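Putative uncharacterized protein PH0242 (Pyrococcus horikoshii, PDB 3VU1) belongs to the archaeal oligosaccharyltransferase (AglB) family, represented here by a C-terminal globular domain rich in beta strands that holds a calcium ion. Local coordinates at residues V77-W82 with S284-D289; R288-A293 with K315-L320; S81-Y86 with K344-V349. All blocks are in the same frame, centred on the assembly; numbering follows the deposited sequence.

The segment 284-289 of interaction 1 runs straight into 288-293 of interaction 2, so Arg288 and Asp289 belong to both, and each contact gives the calcium ion a backbone carbonyl. Interaction 1 is buried and turns on a two-nitrogen salt bridge and a bridging water. Interaction 2, centred about 18 Å from the centre of the chain, lies at the surface and is mainly a short antiparallel strand pair with a side-chain clasp at one end. Interaction 3 is partly buried: it starts from the same loop as interaction 1, shares Ser81 and Trp82 with it, and lays a glutamate along the backbone of a long strand, with a bridging water. Arg288 NH1 lies 4.0 Å from Pro346 CD, linking all three.

Interaction 1 of 3, residues V77-W82 with S284-D289; sequences VDFESW and SAFGRD. With CA (calcium ion), chain C.
Asp78 and Arg288 meet in a side-on salt bridge, one nitrogen to each carboxylate oxygen. Arg288 NE reaches Asp78 OD1 at 2.9 Å in an almost straight bond (171°), and Arg288 NH2 gives a 3.0 Å bond to the syn lone pair of Asp78 OD2. The two planes are not flush but turned 39° apart. Asp78 CG stands anti to its backbone N, while the arginine bends at chi3 (47°), bringing NE round to the acid. Glu80 lies over one guanidinium face, its CG 3.4 Å above the plane toward the rim; its carboxylate leads away to Tyr481 and Lys479. Water 1 donates to Asp78 OD1 and Phe286 O and accepts from Glu80 N, tying both backbones to the carboxylate. Further along, the side chains of Phe79 and Phe286 run alongside each other in the same direction, with Phe79 CD1 4.2 Å from Phe286 CE2. Ala285 O binds the calcium ion at 2.3 Å, alongside ligands from Glu76, His319 and Glu322. The contact as a whole is buried, though the ion pair itself stays partly exposed; both acid oxygens are engaged, fixing the loop before strand 86-90 against the chain that leaves the calcium site.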
loop_
_atom_site.group_PDB
_atom_site.type_symbol
_atom_site.label_atom_id
_atom_site.label_comp_id
_atom_site.label_asym_id
_atom_site.label_seq_id
_atom_site.Cartn_x
_atom_site.Cartn_y
_atom_site.Cartn_z
ATOM N N VAL A 77 6.966 1.036 1.233
ATOM C CA VAL A 77 7.055 2.408 0.880
ATOM C C VAL A 77 6.285 3.295 1.880
ATOM O O VAL A 77 5.273 2.881 2.452
ATOM C CB VAL A 77 6.538 2.474 -0.557
ATOM C CG1 VAL A 77 5.656 3.686 -0.792
ATOM C CG2 VAL A 77 7.724 2.336 -1.493
ATOM N N ASP A 78 6.761 4.517 2.101
ATOM C CA ASP A 78 6.135 5.360 3.108
ATOM C C ASP A 78 4.964 6.183 2.541
ATOM O O ASP A 78 5.017 7.429 2.426
ATOM C CB ASP A 78 7.172 6.190 3.875
ATOM C CG ASP A 78 6.534 7.121 4.917
ATOM O OD1 ASP A 78 5.487 6.794 5.500
ATOM O OD2 ASP A 78 7.082 8.206 5.160
ATOM N N PHE A 79 3.877 5.476 2.233
ATOM C CA PHE A 79 2.656 6.148 1.739
ATOM C C PHE A 79 2.070 7.195 2.690
ATOM O O PHE A 79 1.340 8.101 2.238
ATOM C CB PHE A 79 1.565 5.144 1.373
ATOM C CG PHE A 79 1.867 4.329 0.155
ATOM C CD1 PHE A 79 1.722 2.937 0.183
ATOM C CD2 PHE A 79 2.278 4.943 -1.029
ATOM C CE1 PHE A 79 1.976 2.176 -0.953
ATOM C CE2 PHE A 79 2.527 4.188 -2.157
ATOM C CZ PHE A 79 2.385 2.809 -2.123
ATOM N N GLU A 80 2.358 7.064 3.988
ATOM C CA GLU A 80 1.838 8.023 4.953
ATOM C C GLU A 80 2.305 9.452 4.629
ATOM O O GLU A 80 1.519 10.390 4.706
ATOM C CB GLU A 80 2.171 7.635 6.402
ATOM C CG GLU A 80 1.783 8.693 7.441
ATOM C CD GLU A 80 0.286 9.029 7.459
ATOM O OE1 GLU A 80 -0.160 9.831 8.333
ATOM O OE2 GLU A 80 -0.454 8.485 6.602
ATOM N N SER A 81 3.570 9.603 4.239
ATOM C CA SER A 81 4.088 10.920 3.921
ATOM C C SER A 81 3.298 11.572 2.786
ATOM O O SER A 81 3.262 12.783 2.694
ATOM C CB SER A 81 5.569 10.864 3.574
ATOM O OG SER A 81 5.716 10.265 2.319
ATOM N N TRP A 82 2.635 10.775 1.953
ATOM C CA TRP A 82 1.725 11.325 0.937
ATOM C C TRP A 82 0.338 11.564 1.420
ATOM O O TRP A 82 -0.480 12.003 0.620
ATOM C CB TRP A 82 1.631 10.455 -0.324
ATOM C CG TRP A 82 2.926 10.105 -1.023
ATOM C CD1 TRP A 82 4.199 10.629 -0.803
ATOM C CD2 TRP A 82 3.099 9.130 -2.103
ATOM N NE1 TRP A 82 5.123 10.040 -1.629
ATOM C CE2 TRP A 82 4.521 9.134 -2.440
ATOM C CE3 TRP A 82 2.249 8.293 -2.798
ATOM C CZ2 TRP A 82 5.037 8.330 -3.442
ATOM C CZ3 TRP A 82 2.781 7.483 -3.801
ATOM C CH2 TRP A 82 4.142 7.502 -4.109
ATOM N N SER A 284 1.387 -4.477 12.588
ATOM C CA SER A 284 2.089 -4.270 11.335
ATOM C C SER A 284 2.245 -2.776 11.058
ATOM O O SER A 284 1.254 -2.068 10.925
ATOM C CB SER A 284 1.343 -4.964 10.211
ATOM O OG SER A 284 1.883 -4.574 8.977
ATOM N N ALA A 285 3.484 -2.289 11.034
ATOM C CA ALA A 285 3.755 -0.885 10.690
ATOM C C ALA A 285 4.340 -0.800 9.284
ATOM O O ALA A 285 5.414 -1.374 8.997
ATOM C CB ALA A 285 4.681 -0.226 11.704
ATOM N N PHE A 286 3.629 -0.094 8.409
ATOM C CA PHE A 286 3.962 -0.110 6.992
ATOM C C PHE A 286 4.686 1.144 6.448
ATOM O O PHE A 286 4.075 2.188 6.183
ATOM C CB PHE A 286 2.710 -0.399 6.138
ATOM C CG PHE A 286 3.046 -0.748 4.718
ATOM C CD1 PHE A 286 3.297 -2.072 4.359
ATOM C CD2 PHE A 286 3.185 0.261 3.754
ATOM C CE1 PHE A 286 3.630 -2.388 3.057
ATOM C CE2 PHE A 286 3.533 -0.051 2.461
ATOM C CZ PHE A 286 3.753 -1.378 2.111
ATOM N N GLY A 287 5.986 1.033 6.237
ATOM C CA GLY A 287 6.723 2.137 5.645
ATOM C C GLY A 287 7.254 3.202 6.584
ATOM O O GLY A 287 8.226 3.871 6.243
ATOM N N ARG A 288 6.620 3.406 7.735
ATOM C CA ARG A 288 7.184 4.308 8.745
ATOM C C ARG A 288 7.141 3.757 10.174
ATOM O O ARG A 288 6.252 2.976 10.534
ATOM C CB ARG A 288 6.578 5.721 8.665
ATOM C CG ARG A 288 5.136 5.828 9.091
ATOM C CD ARG A 288 4.672 7.273 9.256
ATOM N NE ARG A 288 5.091 8.080 8.112
ATOM C CZ ARG A 288 5.207 9.411 8.102
ATOM N NH1 ARG A 288 4.910 10.132 9.181
ATOM N NH2 ARG A 288 5.625 10.018 7.001
ATOM N N ASP A 289 8.103 4.177 10.991
ATOM C CA ASP A 289 8.155 3.758 12.391
ATOM C C ASP A 289 6.994 4.265 13.239
ATOM O O ASP A 289 6.403 5.321 12.944
ATOM C CB ASP A 289 9.474 4.209 13.022
ATOM C CG ASP A 289 10.682 3.561 12.373
ATOM O OD1 ASP A 289 10.619 2.400 11.895
ATOM O OD2 ASP A 289 11.712 4.234 12.342
HETATM CA CA CA C . 6.311 -3.421 8.392
HETATM O O HOH W 1 3.561 4.891 5.451
#

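Interaction 2 of 3, residues R288-A293 with K315-L320; sequences RDIKNA and KYMNHL. With CA (calcium ion), chain C.
Strands 290-291 and 316-317 run antiparallel, the segments' end-to-end directions 172° apart, and Ile290 and Met317 form the hydrogen-bonded pair. Met317 N gives a 3.0 Å bond to Ile290 O, and Ile290 N returns one to Met317 O. Lys291 and Tyr316 are the next, non-hydrogen-bonded pair. Asn292 N then bonds Lys315 O at 2.7 Å, and Asn292 and Ala293 both face Ile314, a G1 beta bulge where the chain turns a corner into strand 293-301. On the buried face the side chains of Ile290 and Met317 extend together as neighbours, with Ile290 CD1 4.0 Å from Met317 CB; Ile283 of strand 275-285 packs on both. At the other end Asp289 clasps the loop: its CG sits beside the backbone N (chi1 -63°), and OD1 takes the His319 backbone N-H at 2.8 Å, nearly along the C-O axis. The same oxygen lies at the edge of the imidazole, 3.1 Å from His319 CD2, while Arg288 N lies over one ring face. Asp289 OD2 has a weak 3.5 Å bond from Tyr316 OH, which also accepts from Asn318 ND2. Asn318 OD1 in turn takes Leu320 N, an Asx turn. His319 O binds the calcium ion at 2.4 Å. By accepting the His319 N-H, Asp289 is placed to act as a second-shell group, probably steadying the backbone next to the His319 O ligand.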
loop_
_atom_site.group_PDB
_atom_site.type_symbol
_atom_site.label_atom_id
_atom_site.label_comp_id
_atom_site.label_asym_id
_atom_site.label_seq_id
_atom_site.Cartn_x
_atom_site.Cartn_y
_atom_site.Cartn_z
ATOM N N ARG A 288 6.620 3.406 7.735
ATOM C CA ARG A 288 7.184 4.308 8.745
ATOM C C ARG A 288 7.141 3.757 10.174
ATOM O O ARG A 288 6.252 2.976 10.534
ATOM C CB ARG A 288 6.578 5.721 8.665
ATOM C CG ARG A 288 5.136 5.828 9.091
ATOM C CD ARG A 288 4.672 7.273 9.256
ATOM N NE ARG A 288 5.091 8.080 8.112
ATOM C CZ ARG A 288 5.207 9.411 8.102
ATOM N NH1 ARG A 288 4.910 10.132 9.181
ATOM N NH2 ARG A 288 5.625 10.018 7.001
ATOM N N ASP A 289 8.103 4.177 10.991
ATOM C CA ASP A 289 8.155 3.758 12.391
ATOM C C ASP A 289 6.994 4.265 13.239
ATOM O O ASP A 289 6.403 5.321 12.944
ATOM C CB ASP A 289 9.474 4.209 13.022
ATOM C CG ASP A 289 10.682 3.561 12.373
ATOM O OD1 ASP A 289 10.619 2.400 11.895
ATOM O OD2 ASP A 289 11.712 4.234 12.342
ATOM N N ILE A 290 6.679 3.518 14.299
ATOM C CA ILE A 290 5.884 4.066 15.416
ATOM C C ILE A 290 6.850 4.845 16.330
ATOM O O ILE A 290 7.903 4.310 16.668
ATOM C CB ILE A 290 5.189 2.934 16.191
ATOM C CG1 ILE A 290 4.247 2.179 15.248
ATOM C CG2 ILE A 290 4.409 3.487 17.371
ATOM C CD1 ILE A 290 3.941 0.760 15.658
ATOM N N LYS A 291 6.523 6.095 16.675
ATOM C CA LYS A 291 7.333 6.954 17.576
ATOM C C LYS A 291 6.428 7.700 18.526
ATOM O O LYS A 291 5.517 8.413 18.076
ATOM C CB LYS A 291 8.103 8.050 16.828
ATOM C CG LYS A 291 9.272 7.576 15.990
ATOM C CD LYS A 291 9.996 8.710 15.275
ATOM C CE LYS A 291 9.241 9.175 14.042
ATOM N NZ LYS A 291 10.146 9.883 13.096
ATOM N N ASN A 292 6.691 7.571 19.830
ATOM C CA ASN A 292 6.012 8.402 20.835
ATOM C C ASN A 292 4.546 8.321 20.631
ATOM O O ASN A 292 3.906 9.337 20.449
ATOM C CB ASN A 292 6.437 9.886 20.733
ATOM C CG ASN A 292 7.944 10.070 20.816
ATOM O OD1 ASN A 292 8.618 9.501 21.673
ATOM N ND2 ASN A 292 8.478 10.831 19.896
ATOM N N ALA A 293 4.036 7.100 20.642
ATOM C CA ALA A 293 2.675 6.791 20.250
ATOM C C ALA A 293 1.821 6.399 21.459
ATOM O O ALA A 293 2.316 5.756 22.384
ATOM C CB ALA A 293 2.692 5.651 19.223
ATOM N N LYS A 315 6.923 3.923 22.694
ATOM C CA LYS A 315 7.966 4.954 22.531
ATOM C C LYS A 315 8.567 4.822 21.127
ATOM O O LYS A 315 8.719 5.815 20.395
ATOM C CB LYS A 315 9.026 4.903 23.662
ATOM C CG LYS A 315 9.946 3.664 23.769
ATOM C CD LYS A 315 9.314 2.268 23.505
ATOM C CE LYS A 315 8.531 1.681 24.682
ATOM N NZ LYS A 315 9.434 1.352 25.826
ATOM N N TYR A 316 8.820 3.576 20.739
ATOM C CA TYR A 316 9.448 3.307 19.488
ATOM C C TYR A 316 9.274 1.866 19.048
ATOM O O TYR A 316 9.590 0.933 19.799
ATOM C CB TYR A 316 10.952 3.651 19.543
ATOM C CG TYR A 316 11.674 3.307 18.247
ATOM C CD1 TYR A 316 11.557 4.146 17.133
ATOM C CD2 TYR A 316 12.431 2.124 18.124
ATOM C CE1 TYR A 316 12.175 3.830 15.947
ATOM C CE2 TYR A 316 13.063 1.796 16.937
ATOM C CZ TYR A 316 12.931 2.659 15.855
ATOM O OH TYR A 316 13.522 2.392 14.639
ATOM N N MET A 317 8.808 1.700 17.811
ATOM C CA MET A 317 8.867 0.409 17.132
ATOM C C MET A 317 9.423 0.567 15.702
ATOM O O MET A 317 8.939 1.381 14.936
ATOM C CB MET A 317 7.483 -0.251 17.134
ATOM C CG MET A 317 7.483 -1.676 16.600
ATOM S SD MET A 317 5.898 -2.564 16.679
ATOM C CE MET A 317 5.534 -2.433 18.428
ATOM N N ASN A 318 10.453 -0.196 15.357
ATOM C CA ASN A 318 10.949 -0.248 13.979
ATOM C C ASN A 318 9.976 -0.933 13.017
ATOM O O ASN A 318 9.540 -2.064 13.274
ATOM C CB ASN A 318 12.277 -0.990 13.919
ATOM C CG ASN A 318 12.960 -0.835 12.570
ATOM O OD1 ASN A 318 12.612 -1.488 11.593
ATOM N ND2 ASN A 318 13.931 0.049 12.513
ATOM N N HIS A 319 9.679 -0.289 11.887
ATOM C CA HIS A 319 8.647 -0.797 10.992
ATOM C C HIS A 319 9.069 -1.992 10.225
ATOM O O HIS A 319 8.250 -2.630 9.583
ATOM C CB HIS A 319 8.107 0.292 10.077
ATOM C CG HIS A 319 9.055 0.704 8.975
ATOM N ND1 HIS A 319 9.111 0.070 7.778
ATOM C CD2 HIS A 319 9.974 1.741 8.909
ATOM C CE1 HIS A 319 10.028 0.662 7.002
ATOM N NE2 HIS A 319 10.551 1.689 7.687
ATOM N N LEU A 320 10.350 -2.320 10.290
ATOM C CA LEU A 320 10.881 -3.559 9.686
ATOM C C LEU A 320 11.077 -4.692 10.689
ATOM O O LEU A 320 11.407 -5.807 10.298
ATOM C CB LEU A 320 12.200 -3.298 8.969
ATOM C CG LEU A 320 12.101 -2.243 7.875
ATOM C CD1 LEU A 320 13.489 -1.774 7.441
ATOM C CD2 LEU A 320 11.262 -2.788 6.717
HETATM CA CA CA C . 6.311 -3.421 8.392
#

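Interaction 3 of 3, residues S81-Y86 with K344-V349; sequences SWELNY and KGPVGV
Glu83 OE2 and Val347 O share water 2, which donates to both: its oxygen lies 2.5 Å from Val347 O and 3.2 Å from Glu83 OE2. The glutamate carries nearly the whole contact. Its CB points toward the strand, and chi2 (160°) carries CD onward in an extended chain, laying the side chain across the backbone of Pro346, Val347 and Gly348. Glu83 CG sits 3.4 Å from Pro346 O, and Glu83 OE2 lies 3.8 Å from Pro346 CB, so the glutamate meets the proline at its CB. The other carboxylate oxygen, Glu83 OE1, lies against the Gly348 backbone, 2.6 Å from Gly348 O; two oxygens modelled so close may mean that the acid holds a proton, though the resolution leaves this uncertain. Strand 336-356, to which these residues belong, is a long antiparallel strand of the branched beta sheet that runs from the Peripheral 1 into the Peripheral 2 region; Gly345 pairs there with Val477 of strand 464-487. The partner segment is the irregular connection leading into strand 86-90, and Glu83 has a left-handed helical backbone (phi 59°). At the positive phi of Gly348, 97°, a side chain would jam against the preceding carbonyl oxygen. Ser81 adds a looser apolar touch, its CA 4.4 Å from Pro346 CG. Pro346 also packs on Glu80, and Pro346 O accepts from Lys479 NZ, the same ammonium that forms a salt bridge with Glu80.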
loop_
_atom_site.group_PDB
_atom_site.type_symbol
_atom_site.label_atom_id
_atom_site.label_comp_id
_atom_site.label_asym_id
_atom_site.label_seq_id
_atom_site.Cartn_x
_atom_site.Cartn_y
_atom_site.Cartn_z
ATOM N N SER A 81 3.570 9.603 4.239
ATOM C CA SER A 81 4.088 10.920 3.921
ATOM C C SER A 81 3.298 11.572 2.786
ATOM O O SER A 81 3.262 12.783 2.694
ATOM C CB SER A 81 5.569 10.864 3.574
ATOM O OG SER A 81 5.716 10.265 2.319
ATOM N N TRP A 82 2.635 10.775 1.953
ATOM C CA TRP A 82 1.725 11.325 0.937
ATOM C C TRP A 82 0.338 11.564 1.420
ATOM O O TRP A 82 -0.480 12.003 0.620
ATOM C CB TRP A 82 1.631 10.455 -0.324
ATOM C CG TRP A 82 2.926 10.105 -1.023
ATOM C CD1 TRP A 82 4.199 10.629 -0.803
ATOM C CD2 TRP A 82 3.099 9.130 -2.103
ATOM N NE1 TRP A 82 5.123 10.040 -1.629
ATOM C CE2 TRP A 82 4.521 9.134 -2.440
ATOM C CE3 TRP A 82 2.249 8.293 -2.798
ATOM C CZ2 TRP A 82 5.037 8.330 -3.442
ATOM C CZ3 TRP A 82 2.781 7.483 -3.801
ATOM C CH2 TRP A 82 4.142 7.502 -4.109
ATOM N N GLU A 83 0.051 11.270 2.694
ATOM C CA GLU A 83 -1.316 11.319 3.266
ATOM C C GLU A 83 -2.289 10.391 2.553
ATOM O O GLU A 83 -3.503 10.680 2.474
ATOM C CB GLU A 83 -1.894 12.721 3.225
ATOM C CG GLU A 83 -1.568 13.590 4.411
ATOM C CD GLU A 83 -1.742 15.063 4.088
ATOM O OE1 GLU A 83 -2.915 15.481 3.921
ATOM O OE2 GLU A 83 -0.711 15.791 3.989
ATOM N N LEU A 84 -1.749 9.292 2.019
ATOM C CA LEU A 84 -2.526 8.334 1.240
ATOM C C LEU A 84 -3.633 7.690 2.068
ATOM O O LEU A 84 -3.378 7.167 3.161
ATOM C CB LEU A 84 -1.635 7.252 0.636
ATOM C CG LEU A 84 -2.370 6.324 -0.339
ATOM C CD1 LEU A 84 -2.784 7.100 -1.574
ATOM C CD2 LEU A 84 -1.544 5.115 -0.719
ATOM N N ASN A 85 -4.848 7.731 1.524
ATOM C CA ASN A 85 -6.025 7.189 2.171
ATOM C C ASN A 85 -6.492 5.885 1.511
ATOM O O ASN A 85 -6.798 4.913 2.197
ATOM C CB ASN A 85 -7.136 8.249 2.157
ATOM C CG ASN A 85 -6.834 9.421 3.084
ATOM O OD1 ASN A 85 -6.448 10.507 2.644
ATOM N ND2 ASN A 85 -6.986 9.194 4.378
ATOM N N TYR A 86 -6.545 5.867 0.180
ATOM C CA TYR A 86 -7.049 4.720 -0.549
ATOM C C TYR A 86 -6.106 4.364 -1.680
ATOM O O TYR A 86 -5.501 5.230 -2.305
ATOM C CB TYR A 86 -8.457 4.982 -1.085
ATOM C CG TYR A 86 -9.428 5.268 0.027
ATOM C CD1 TYR A 86 -9.704 6.572 0.405
ATOM C CD2 TYR A 86 -10.022 4.227 0.752
ATOM C CE1 TYR A 86 -10.552 6.848 1.463
ATOM C CE2 TYR A 86 -10.894 4.486 1.801
ATOM C CZ TYR A 86 -11.151 5.795 2.149
ATOM O OH TYR A 86 -11.990 6.079 3.176
ATOM N N LYS A 344 2.539 11.549 15.771
ATOM C CA LYS A 344 2.736 12.667 14.882
ATOM C C LYS A 344 2.630 12.260 13.409
ATOM O O LYS A 344 3.218 11.259 12.990
ATOM C CB LYS A 344 4.115 13.268 15.134
ATOM C CG LYS A 344 4.260 13.988 16.455
ATOM C CD LYS A 344 3.336 15.190 16.531
ATOM C CE LYS A 344 3.639 16.072 17.732
ATOM N NZ LYS A 344 2.354 16.367 18.440
ATOM N N GLY A 345 1.907 13.046 12.616
ATOM C CA GLY A 345 1.879 12.788 11.193
ATOM C C GLY A 345 1.146 13.841 10.404
ATOM O O GLY A 345 0.593 14.763 10.981
ATOM N N PRO A 346 1.146 13.705 9.068
ATOM C CA PRO A 346 0.650 14.763 8.204
ATOM C C PRO A 346 -0.841 14.710 7.976
ATOM O O PRO A 346 -1.400 13.609 7.840
ATOM C CB PRO A 346 1.370 14.503 6.888
ATOM C CG PRO A 346 1.720 13.054 6.896
ATOM C CD PRO A 346 1.898 12.669 8.330
ATOM N N VAL A 347 -1.464 15.891 7.939
ATOM C CA VAL A 347 -2.859 16.059 7.555
ATOM C C VAL A 347 -2.941 17.293 6.683
ATOM O O VAL A 347 -1.989 18.079 6.613
ATOM C CB VAL A 347 -3.843 16.275 8.751
ATOM C CG1 VAL A 347 -4.116 14.982 9.514
ATOM C CG2 VAL A 347 -3.357 17.365 9.693
ATOM N N GLY A 348 -4.093 17.472 6.038
ATOM C CA GLY A 348 -4.356 18.669 5.258
ATOM C C GLY A 348 -4.091 18.482 3.776
ATOM O O GLY A 348 -3.005 18.066 3.381
ATOM N N VAL A 349 -5.098 18.786 2.968
ATOM C CA VAL A 349 -4.989 18.791 1.513
ATOM C C VAL A 349 -5.060 20.254 1.043
ATOM O O VAL A 349 -5.904 21.025 1.529
ATOM C CB VAL A 349 -6.150 17.961 0.909
ATOM C CG1 VAL A 349 -6.087 17.896 -0.599
ATOM C CG2 VAL A 349 -6.074 16.551 1.432
HETATM O O HOH W 2 0.064 18.605 5.223
#